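Local atomic coordinates of p450 cytochrome, putative (Rippkaea orientalis, PDB entry 6Y01), a protein that probably binds and carries the molybdenum cofactor (Moco), serving as a transport protein for it in a phototrophic bacterium. Residues Pro16-Met21 with Ser109-Ala114. Sequence-based numbering, arbitrary orientation.
Sequences PIIGVM and SDVVIA
Asp110 holds both backbone polar atoms of Ile17, its N-H and its carbonyl oxygen: Asp110 N gives a 2.8 Å hydrogen bond to Ile17 O, while Asp110 OD2 takes the N-H of Ile17 N at 2.9 Å. That N-H, nearly straight at 170°, meets OD2 on its anti side, 22° out of the carboxylate plane; with CG anti to its own carbonyl carbon (chi1 -66°), the carboxylate reaches back to where strand 17-21 begins. An alanine here would remove the carboxylate and would probably leave Ile17 N without its acceptor and the start of the strand less firmly tied to the 109-114 segment. Val111 N, passed by, is buried with no partner. From there the parallel ladder runs on regularly, Gly19 N to Val111 O, Ile113 N to Gly19 O and Met21 N to Ile113 O. At Gly19, Ser109 OG lies 3.4 Å from Gly19 CA, where any side chain would collide with it; that hydroxyl bonds instead to Asn105 O. On one face, Ile18 CG2 sits 3.8 Å from Ile113 CD1, beneath helices 29-44 and 162-176. On the other, the bent Met21 chain lays CG 4.0 Å from Val112 CG1, close to helix 119-130. Strand 17-21 also pairs with strand 48-51, so this contact joins the two halves of a parallel sheet with helices on both faces, the central strand pairing of a Rossmann-like fold.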
loop_
_atom_site.group_PDB
_atom_site.type_symbol
_atom_site.label_atom_id
_atom_site.label_comp_id
_atom_site.label_asym_id
_atom_site.label_seq_id
_atom_site.Cartn_x
_atom_site.Cartn_y
_atom_site.Cartn_z
ATOM N N PRO D 16 19.237 -7.182 14.484
ATOM C CA PRO D 16 19.106 -7.504 13.064
ATOM C C PRO D 16 17.794 -8.221 12.775
ATOM O O PRO D 16 17.407 -9.133 13.540
ATOM C CB PRO D 16 20.301 -8.415 12.779
ATOM C CG PRO D 16 21.309 -7.991 13.840
ATOM C CD PRO D 16 20.475 -7.698 15.060
ATOM N N ILE D 17 17.131 -7.837 11.686
ATOM C CA ILE D 17 15.934 -8.503 11.164
ATOM C C ILE D 17 16.312 -9.183 9.858
ATOM O O ILE D 17 16.817 -8.540 8.938
ATOM C CB ILE D 17 14.770 -7.566 10.878
ATOM C CG1 ILE D 17 14.260 -6.909 12.127
ATOM C CG2 ILE D 17 13.652 -8.338 10.196
ATOM C CD1 ILE D 17 13.010 -6.030 11.871
ATOM N N ILE D 18 16.158 -10.498 9.814
ATOM C CA ILE D 18 16.503 -11.313 8.638
ATOM C C ILE D 18 15.207 -11.774 8.025
ATOM O O ILE D 18 14.399 -12.470 8.707
ATOM C CB ILE D 18 17.388 -12.501 9.011
ATOM C CG1 ILE D 18 18.590 -12.061 9.851
ATOM C CG2 ILE D 18 17.819 -13.246 7.770
ATOM C CD1 ILE D 18 19.436 -10.985 9.298
ATOM N N GLY D 19 14.969 -11.376 6.767
ATOM C CA GLY D 19 13.793 -11.812 6.050
ATOM C C GLY D 19 14.063 -13.111 5.349
ATOM O O GLY D 19 14.998 -13.198 4.614
ATOM N N VAL D 20 13.241 -14.110 5.587
ATOM C CA VAL D 20 13.345 -15.405 4.904
ATOM C C VAL D 20 12.125 -15.550 4.024
ATOM O O VAL D 20 10.997 -15.603 4.529
ATOM C CB VAL D 20 13.525 -16.603 5.848
ATOM C CG1 VAL D 20 13.538 -17.889 5.042
ATOM C CG2 VAL D 20 14.794 -16.423 6.652
ATOM N N MET D 21 12.370 -15.590 2.718
ATOM C CA MET D 21 11.350 -15.706 1.691
ATOM C C MET D 21 11.526 -17.090 1.061
ATOM O O MET D 21 12.633 -17.625 1.000
ATOM C CB MET D 21 11.552 -14.613 0.578
ATOM C CG MET D 21 11.654 -13.194 1.077
ATOM S SD MET D 21 10.104 -12.483 1.822
ATOM C CE MET D 21 10.677 -12.144 3.484
ATOM N N SER D 109 13.793 -5.595 6.203
ATOM C CA SER D 109 14.822 -6.616 6.439
ATOM C C SER D 109 16.208 -5.994 6.339
ATOM O O SER D 109 16.455 -5.156 5.440
ATOM C CB SER D 109 14.702 -7.735 5.456
ATOM O OG SER D 109 13.486 -8.454 5.568
ATOM N N ASP D 110 17.118 -6.357 7.220
ATOM C CA ASP D 110 18.536 -5.991 7.073
ATOM C C ASP D 110 19.191 -6.830 5.982
ATOM O O ASP D 110 20.067 -6.332 5.263
ATOM C CB ASP D 110 19.248 -6.129 8.414
ATOM C CG ASP D 110 18.720 -5.132 9.409
ATOM O OD1 ASP D 110 18.641 -3.903 9.057
ATOM O OD2 ASP D 110 18.366 -5.535 10.476
ATOM N N VAL D 111 18.816 -8.093 5.880
ATOM C CA VAL D 111 19.263 -9.025 4.820
ATOM C C VAL D 111 18.049 -9.841 4.442
ATOM O O VAL D 111 17.254 -10.225 5.341
ATOM C CB VAL D 111 20.406 -9.932 5.285
ATOM C CG1 VAL D 111 20.821 -10.843 4.147
ATOM C CG2 VAL D 111 21.574 -9.144 5.848
ATOM N N VAL D 112 17.897 -10.149 3.172
ATOM C CA VAL D 112 16.802 -10.980 2.649
ATOM C C VAL D 112 17.441 -12.276 2.170
ATOM O O VAL D 112 18.434 -12.241 1.419
ATOM C CB VAL D 112 16.081 -10.265 1.469
ATOM C CG1 VAL D 112 15.087 -11.191 0.811
ATOM C CG2 VAL D 112 15.394 -8.994 1.930
ATOM N N ILE D 113 16.917 -13.408 2.650
ATOM C CA ILE D 113 17.322 -14.723 2.143
ATOM C C ILE D 113 16.168 -15.317 1.359
ATOM O O ILE D 113 15.027 -15.395 1.879
ATOM C CB ILE D 113 17.692 -15.687 3.288
ATOM C CG1 ILE D 113 18.773 -15.108 4.204
ATOM C CG2 ILE D 113 18.068 -17.027 2.713
ATOM C CD1 ILE D 113 19.055 -15.945 5.438
ATOM N N ALA D 114 16.470 -15.735 0.137
ATOM C CA ALA D 114 15.518 -16.470 -0.686
ATOM C C ALA D 114 15.902 -17.935 -0.576
ATOM O O ALA D 114 16.937 -18.355 -1.106
ATOM C CB ALA D 114 15.532 -16.000 -2.137
#